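Side-chain contacts in valine-pyruvate aminotransferase (PDB 3G7Q), which transfers the amino group of L-valine to pyruvate with pyridoxal 5'-phosphate as cofactor, giving alanine and 3-methyl-2-oxobutanoate: residues 53-58 with 283-288; 82-87 with 101-106; 246-249 with 255-258. All blocks are in the same frame, centred on the assembly; numbering follows the deposited sequence. Where two conformers were deposited one is given.

Interaction 1 (53-58 with 283-288); sequences TLLTDM and GGMGPA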
loop_
_atom_site.group_PDB
_atom_site.type_symbol
_atom_site.label_atom_id
_atom_site.label_comp_id
_atom_site.label_asym_id
_atom_site.label_seq_id
_atom_site.Cartn_x
_atom_site.Cartn_y
_atom_site.Cartn_z
ATOM N N THR A 53 10.364 -16.601 -17.971
ATOM C CA THR A 53 10.934 -16.114 -19.217
ATOM C C THR A 53 10.768 -14.600 -19.334
ATOM O O THR A 53 11.674 -13.901 -19.761
ATOM C CB THR A 53 10.279 -16.820 -20.430
ATOM O OG1 THR A 53 10.480 -18.226 -20.289
ATOM C CG2 THR A 53 10.880 -16.336 -21.755
ATOM N N LEU A 54 9.596 -14.098 -18.965
ATOM C CA LEU A 54 9.355 -12.671 -19.028
ATOM C C LEU A 54 10.336 -11.913 -18.121
ATOM O O LEU A 54 10.924 -10.904 -18.519
ATOM C CB LEU A 54 7.939 -12.368 -18.596
ATOM C CG LEU A 54 7.510 -10.911 -18.650
ATOM C CD1 LEU A 54 7.584 -10.359 -20.105
ATOM C CD2 LEU A 54 6.117 -10.765 -18.055
ATOM N N LEU A 55 10.492 -12.400 -16.902
ATOM C CA LEU A 55 11.411 -11.749 -15.956
ATOM C C LEU A 55 12.837 -11.795 -16.469
ATOM O O LEU A 55 13.592 -10.825 -16.339
ATOM C CB LEU A 55 11.287 -12.412 -14.588
ATOM C CG LEU A 55 9.988 -12.071 -13.840
ATOM C CD1 LEU A 55 9.788 -13.022 -12.662
ATOM C CD2 LEU A 55 9.975 -10.576 -13.365
ATOM N N THR A 56 13.222 -12.925 -17.061
ATOM C CA THR A 56 14.556 -13.050 -17.629
ATOM C C THR A 56 14.764 -11.990 -18.702
ATOM O O THR A 56 15.800 -11.298 -18.710
ATOM C CB THR A 56 14.808 -14.476 -18.167
ATOM O OG1 THR A 56 14.778 -15.402 -17.064
ATOM C CG2 THR A 56 16.153 -14.559 -18.900
ATOM N N ASP A 57 13.790 -11.818 -19.588
ATOM C CA ASP A 57 13.906 -10.804 -20.648
ATOM C C ASP A 57 13.966 -9.388 -20.092
ATOM O O ASP A 57 14.750 -8.561 -20.555
ATOM C CB ASP A 57 12.712 -10.861 -21.600
ATOM C CG ASP A 57 12.649 -12.150 -22.409
ATOM O OD1 ASP A 57 13.657 -12.874 -22.517
ATOM O OD2 ASP A 57 11.568 -12.429 -22.938
HETATM N N MSE A 58 13.105 -9.118 -19.109
HETATM C CA MSE A 58 13.033 -7.790 -18.494
HETATM C C MSE A 58 14.283 -7.419 -17.720
HETATM O O MSE A 58 14.694 -6.264 -17.761
HETATM C CB MSE A 58 11.789 -7.673 -17.607
HETATM C CG MSE A 58 10.496 -7.700 -18.394
HETATM SE SE MSE A 58 8.949 -7.627 -17.239
HETATM C CE MSE A 58 9.164 -5.734 -16.531
ATOM N N GLY A 283 3.929 -0.832 -6.256
ATOM C CA GLY A 283 5.376 -0.846 -6.540
ATOM C C GLY A 283 5.555 -0.882 -8.065
ATOM O O GLY A 283 4.581 -0.957 -8.809
ATOM N N GLY A 284 6.790 -0.846 -8.533
ATOM C CA GLY A 284 7.064 -0.785 -9.955
ATOM C C GLY A 284 7.028 -2.065 -10.764
ATOM O O GLY A 284 6.757 -2.012 -11.965
HETATM N N MSE A 285 7.251 -3.208 -10.137
HETATM C CA MSE A 285 7.397 -4.444 -10.887
HETATM C C MSE A 285 6.069 -4.912 -11.544
HETATM O O MSE A 285 6.056 -5.291 -12.716
HETATM C CB MSE A 285 7.997 -5.505 -9.983
HETATM C CG MSE A 285 8.779 -6.528 -10.717
HETATM SE SE MSE A 285 10.370 -5.788 -11.612
HETATM C CE MSE A 285 10.198 -6.987 -12.824
ATOM N N GLY A 286 4.971 -4.830 -10.792
ATOM C CA GLY A 286 3.629 -5.186 -11.305
ATOM C C GLY A 286 3.258 -4.384 -12.538
ATOM O O GLY A 286 3.009 -4.973 -13.596
ATOM N N PRO A 287 3.188 -3.050 -12.408
ATOM C CA PRO A 287 2.913 -2.234 -13.580
ATOM C C PRO A 287 3.835 -2.499 -14.769
ATOM O O PRO A 287 3.348 -2.525 -15.910
ATOM C CB PRO A 287 3.084 -0.802 -13.068
ATOM C CG PRO A 287 2.831 -0.894 -11.601
ATOM C CD PRO A 287 3.286 -2.244 -11.179
ATOM N N ALA A 288 5.133 -2.719 -14.526
ATOM C CA ALA A 288 6.073 -2.955 -15.621
ATOM C C ALA A 288 5.762 -4.276 -16.316
ATOM O O ALA A 288 5.762 -4.358 -17.557
ATOM C CB ALA A 288 7.547 -2.914 -15.122
#
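Three methyl-bearing side chains, Leu-55, Met-58 and Met-285, meet with Ala-288 where helix 45-61 lies against the start of helix 285-295, a helix-helix contact of the class I aminotransferase fold made at the subunit interface. Both methionines are modelled as selenomethionine. The backbones stay apart, with 8.9 Å between Met-58 CA and Ala-288 CA, and it is the ends of the long side chains that bridge the interval. On one flank the methyl CE of Met-285 comes to 3.6 Å from Leu-55 CD2, the two side chains crossing at a slant. Bends at its second and third torsions turn the Met-285 chain out to this position from a CB that does not itself point at the other helix. Its CE is also 4.0 Å from Met-58 CE, closing a compact methyl cluster. Met-289 packs against Leu-55 and Met-58, Ala-64 and Ala-67 cover Met-285, and Leu-68 of the second subunit touches both Leu-55 and Met-285, so the cluster is buried.

The other side of helix 45-61 is polar. Thr-53 faces solvent, while Thr-56 lies against Val-59 of the second subunit; both turn their hydroxyls back to backbone oxygens of their own helix, whereas Asp-57 forms a salt bridge with Arg-296 beyond the second helix. The buried side closes with Met-58: its chain runs straight through chi2 and bends at chi3 (68°), which sets CE 3.5 Å from Ala-288 CB and 3.7 Å from Ala-288 C.

Interaction 2 (82-87 with 101-106); sequences NALAVL and IALTNG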
loop_
_atom_site.group_PDB
_atom_site.type_symbol
_atom_site.label_atom_id
_atom_site.label_comp_id
_atom_site.label_asym_id
_atom_site.label_seq_id
_atom_site.Cartn_x
_atom_site.Cartn_y
_atom_site.Cartn_z
ATOM N N ASN A 82 -1.769 4.525 -19.685
ATOM C CA ASN A 82 -1.932 4.619 -21.136
ATOM C C ASN A 82 -2.179 3.258 -21.780
ATOM O O ASN A 82 -3.035 3.128 -22.653
ATOM C CB ASN A 82 -0.698 5.244 -21.811
ATOM C CG ASN A 82 -0.501 6.712 -21.471
ATOM O OD1 ASN A 82 -1.343 7.343 -20.837
ATOM N ND2 ASN A 82 0.629 7.265 -21.904
ATOM N N ALA A 83 -1.417 2.254 -21.352
ATOM C CA ALA A 83 -1.525 0.896 -21.890
ATOM C C ALA A 83 -2.871 0.252 -21.574
ATOM O O ALA A 83 -3.501 -0.365 -22.451
ATOM C CB ALA A 83 -0.384 0.018 -21.354
ATOM N N LEU A 84 -3.307 0.390 -20.333
ATOM C CA LEU A 84 -4.611 -0.135 -19.921
ATOM C C LEU A 84 -5.758 0.576 -20.651
ATOM O O LEU A 84 -6.746 -0.061 -21.025
ATOM C CB LEU A 84 -4.802 0.028 -18.423
ATOM C CG LEU A 84 -4.089 -0.930 -17.483
ATOM C CD1 LEU A 84 -4.159 -0.432 -16.017
ATOM C CD2 LEU A 84 -4.674 -2.322 -17.605
ATOM N N ALA A 85 -5.643 1.890 -20.813
ATOM C CA ALA A 85 -6.649 2.652 -21.543
ATOM C C ALA A 85 -6.768 2.118 -22.976
ATOM O O ALA A 85 -7.876 1.799 -23.429
ATOM C CB ALA A 85 -6.339 4.165 -21.534
ATOM N N VAL A 86 -5.634 2.010 -23.674
ATOM C CA VAL A 86 -5.635 1.495 -25.049
ATOM C C VAL A 86 -6.195 0.074 -25.100
ATOM O O VAL A 86 -7.018 -0.232 -25.964
ATOM C CB VAL A 86 -4.222 1.571 -25.693
ATOM C CG1 VAL A 86 -4.203 0.892 -27.035
ATOM C CG2 VAL A 86 -3.791 3.032 -25.849
ATOM N N LEU A 87 -5.805 -0.771 -24.149
ATOM C CA LEU A 87 -6.304 -2.137 -24.098
ATOM C C LEU A 87 -7.823 -2.198 -24.000
ATOM O O LEU A 87 -8.483 -2.954 -24.763
ATOM C CB LEU A 87 -5.733 -2.878 -22.890
ATOM C CG LEU A 87 -6.213 -4.306 -22.630
ATOM C CD1 LEU A 87 -5.705 -5.211 -23.740
ATOM C CD2 LEU A 87 -5.754 -4.802 -21.254
ATOM N N ILE A 101 -8.443 6.105 -14.951
ATOM C CA ILE A 101 -7.773 4.986 -14.297
ATOM C C ILE A 101 -6.861 5.434 -13.141
ATOM O O ILE A 101 -6.129 6.423 -13.269
ATOM C CB ILE A 101 -6.916 4.214 -15.305
ATOM C CG1 ILE A 101 -7.737 3.873 -16.577
ATOM C CG2 ILE A 101 -6.368 2.955 -14.671
ATOM C CD1 ILE A 101 -6.978 2.998 -17.586
ATOM N N ALA A 102 -6.945 4.717 -12.022
ATOM C CA ALA A 102 -6.073 4.947 -10.850
ATOM C C ALA A 102 -5.499 3.597 -10.437
ATOM O O ALA A 102 -6.154 2.553 -10.586
ATOM C CB ALA A 102 -6.864 5.583 -9.712
ATOM N N LEU A 103 -4.263 3.587 -9.946
ATOM C CA LEU A 103 -3.629 2.363 -9.499
ATOM C C LEU A 103 -3.502 2.396 -7.986
ATOM O O LEU A 103 -3.345 3.468 -7.406
ATOM C CB LEU A 103 -2.249 2.222 -10.121
ATOM C CG LEU A 103 -2.161 2.311 -11.639
ATOM C CD1 LEU A 103 -0.713 2.167 -12.085
ATOM C CD2 LEU A 103 -3.045 1.234 -12.269
ATOM N N THR A 104 -3.580 1.229 -7.347
ATOM C CA THR A 104 -3.458 1.117 -5.902
ATOM C C THR A 104 -2.588 -0.103 -5.615
ATOM O O THR A 104 -2.192 -0.801 -6.533
ATOM C CB THR A 104 -4.824 0.885 -5.221
ATOM O OG1 THR A 104 -5.318 -0.401 -5.619
ATOM C CG2 THR A 104 -5.851 2.001 -5.577
ATOM N N ASN A 105 -2.379 -0.349 -4.325
ATOM C CA ASN A 105 -1.610 -1.470 -3.794
ATOM C C ASN A 105 -2.341 -2.797 -3.906
ATOM O O ASN A 105 -1.767 -3.856 -3.653
ATOM C CB ASN A 105 -1.323 -1.195 -2.304
ATOM C CG ASN A 105 -0.150 -1.983 -1.770
ATOM O OD1 ASN A 105 -0.253 -2.662 -0.748
ATOM N ND2 ASN A 105 0.969 -1.909 -2.466
ATOM N N GLY A 106 -3.623 -2.747 -4.260
ATOM C CA GLY A 106 -4.455 -3.934 -4.396
ATOM C C GLY A 106 -5.930 -3.648 -4.209
ATOM O O GLY A 106 -6.339 -2.513 -3.948
#
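A helix-on-sheet layer of the large domain is formed where Leu-84 and Ala-85 of helix 77-92 meet Ile-101 and Leu-103 of strand 101-104, an outermost strand, within this chain, of the seven-stranded mixed sheet. The short axes pass 9.7 Å apart, and their directions differ by 128°, so the strand crosses the helix at a steep slant, with an antiparallel component. Ile-101 carries most of the contact. Its CG1 branch extends fully at chi2 (-175°), carrying CD1 into the helix surface, where it rests 3.8 Å from Leu-84 CB and 3.7 Å from the backbone N of Ala-85; Ala-85 CB lies beside it at 4.2 Å. Further along the strand Leu-103 reaches back with CD2, which stops 4.3 Å from Leu-84 CD1, a lighter touch. Ile-260 of the neighbouring strand packs on all three of Leu-84, Ile-101 and Leu-103.

Past Leu-103 the segment no longer touches 82-87. Thr-104 OG1 donates to Gly-106 O at 2.9 Å, approaching from above the carbonyl plane, and Gly-106 occupies the N-cap position of helix 107-118, whose start probably faces the cofactor phosphate, as in other class I aminotransferases. The helix-strand contact itself is apolar: it rests on van der Waals packing of methyl and methylene groups, which fixes no single orientation as a directional bond would.

Interaction 3 (246-249 with 255-258); sequences MSLS and GSRC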
loop_
_atom_site.group_PDB
_atom_site.type_symbol
_atom_site.label_atom_id
_atom_site.label_comp_id
_atom_site.label_asym_id
_atom_site.label_seq_id
_atom_site.Cartn_x
_atom_site.Cartn_y
_atom_site.Cartn_z
HETATM N N MSE A 246 -10.011 -3.862 -10.681
HETATM C CA MSE A 246 -9.307 -4.986 -11.274
HETATM C C MSE A 246 -8.004 -5.175 -10.520
HETATM O O MSE A 246 -7.592 -4.322 -9.737
HETATM C CB MSE A 246 -9.084 -4.757 -12.774
HETATM C CG MSE A 246 -10.398 -4.577 -13.562
HETATM SE SE MSE A 246 -10.011 -4.369 -15.449
HETATM C CE MSE A 246 -9.925 -6.615 -15.749
ATOM N N SER A 247 -7.330 -6.283 -10.771
ATOM C CA SER A 247 -6.112 -6.578 -10.043
ATOM C C SER A 247 -5.234 -7.498 -10.842
ATOM O O SER A 247 -5.706 -8.230 -11.684
ATOM C CB SER A 247 -6.484 -7.262 -8.715
ATOM O OG SER A 247 -5.317 -7.632 -7.976
ATOM N N LEU A 248 -3.942 -7.442 -10.578
ATOM C CA LEU A 248 -2.983 -8.334 -11.213
ATOM C C LEU A 248 -2.768 -9.633 -10.428
ATOM O O LEU A 248 -2.329 -10.619 -10.984
ATOM C CB LEU A 248 -1.661 -7.582 -11.300
ATOM C CG LEU A 248 -0.508 -8.090 -12.131
ATOM C CD1 LEU A 248 -0.905 -8.400 -13.562
ATOM C CD2 LEU A 248 0.583 -6.985 -12.077
ATOM N N SER A 249 -3.123 -9.661 -9.155
ATOM C CA SER A 249 -2.745 -10.794 -8.299
ATOM C C SER A 249 -3.289 -12.148 -8.720
ATOM O O SER A 249 -2.554 -13.147 -8.699
ATOM C CB SER A 249 -3.130 -10.526 -6.840
ATOM O OG SER A 249 -4.513 -10.605 -6.663
ATOM N N GLY A 255 2.436 -11.717 -5.272
ATOM C CA GLY A 255 3.530 -10.926 -4.721
ATOM C C GLY A 255 3.696 -9.555 -5.349
ATOM O O GLY A 255 4.508 -8.760 -4.880
ATOM N N SER A 256 2.990 -9.264 -6.441
ATOM C CA SER A 256 3.015 -7.912 -6.999
ATOM C C SER A 256 1.891 -7.191 -6.266
ATOM O O SER A 256 1.043 -7.807 -5.637
ATOM C CB SER A 256 2.703 -7.875 -8.474
ATOM O OG SER A 256 1.313 -8.122 -8.654
ATOM N N ARG A 257 1.838 -5.887 -6.353
ATOM C CA ARG A 257 0.795 -5.189 -5.610
ATOM C C ARG A 257 0.251 -4.194 -6.550
ATOM O O ARG A 257 0.689 -3.037 -6.537
ATOM C CB ARG A 257 1.402 -4.520 -4.369
ATOM C CG ARG A 257 1.691 -5.465 -3.224
ATOM C CD ARG A 257 0.412 -6.036 -2.633
ATOM N NE ARG A 257 0.660 -6.777 -1.403
ATOM C CZ ARG A 257 1.157 -8.008 -1.336
ATOM N NH1 ARG A 257 1.504 -8.666 -2.437
ATOM N NH2 ARG A 257 1.336 -8.582 -0.147
ATOM N N CYS A 258 -0.675 -4.641 -7.398
ATOM C CA CYS A 258 -1.209 -3.753 -8.397
ATOM C C CYS A 258 -2.727 -3.834 -8.603
ATOM O O CYS A 258 -3.221 -4.676 -9.353
ATOM C CB CYS A 258 -0.479 -4.002 -9.697
ATOM S SG CYS A 258 -0.747 -2.682 -10.812
#
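With CG set opposite its backbone N (chi1 -168°), Leu-248 sends its side chain across to Ser-256 and Cys-258, while Ser-256 OG, held between its own N and carbonyl carbon (chi1 73°), faces that branch. Leu-248 CD2 therefore lies 3.7 Å from Ser-256 OG and 4.0 Å from Cys-258 CB. The approach to the hydroxyl is van der Waals in kind, since the hydrogen-bonding partner of Ser-256 OG is the carbonyl oxygen of Leu-253. Met-290 and Met-293 of helix 285-295 also pack on Leu-248, and Pro-287 on Cys-258, so this apolar patch is buried.

The backbones are joined by one hydrogen bond, from Leu-248 N to Cys-258 O at 3.1 Å, with an N-H...O angle of 151° and the donor close to the line of the C=O bond. The same oxygen receives a CA-H...O contact from Ser-247 CA at 3.5 Å. Two groups thus converge on Cys-258 O as strand 242-247 ends. Just past it the chain folds over in an ST turn, where Ser-249 N donates to Ser-247 OG at 3.2 Å, tying the serine hydroxyl to the backbone two residues on. Met-246 and Ile-260 continue the pairing of the two strands with backbone bonds. The CB of Arg-257 is directed away from 246-249; its side chain packs on Asn-105 and on Gly-283 of the second subunit, and NH1 makes a weak bond to Ser-256 O. By sequence it probably corresponds to the arginine that binds the cofactor phosphate in relatives.

Ser-247, Leu-248 and Ser-249 are followed by a lysine, the S-x-S-K pattern common in class I and II aminotransferases, in which that lysine typically carries pyridoxal phosphate as a Schiff base; segments 246-249 and 255-258 would thus close the base of what is probably the cofactor-bearing loop.

Along the chain, interactions 2 and 3 follow one another inside the long loop that interaction 1 closes, and all three lie on the same side of the chain's centre. Their centres are about 16 Å (1 and 2), 13 Å (1 and 3) and 11 Å (2 and 3) apart. Interactions 2 and 3 reach the same seven-stranded sheet, linked through strand 259-262, and they touch where Asn-105 packs on Arg-257. Helix 285-295 joins interactions 1 and 3, with Gly-286 and Pro-287 against Leu-248, Ser-256 and Cys-258. Since 1 and 3 both reach the second subunit, the C-terminal end of strand 242-247, with the probable cofactor loop, is packed close to the dimer interface.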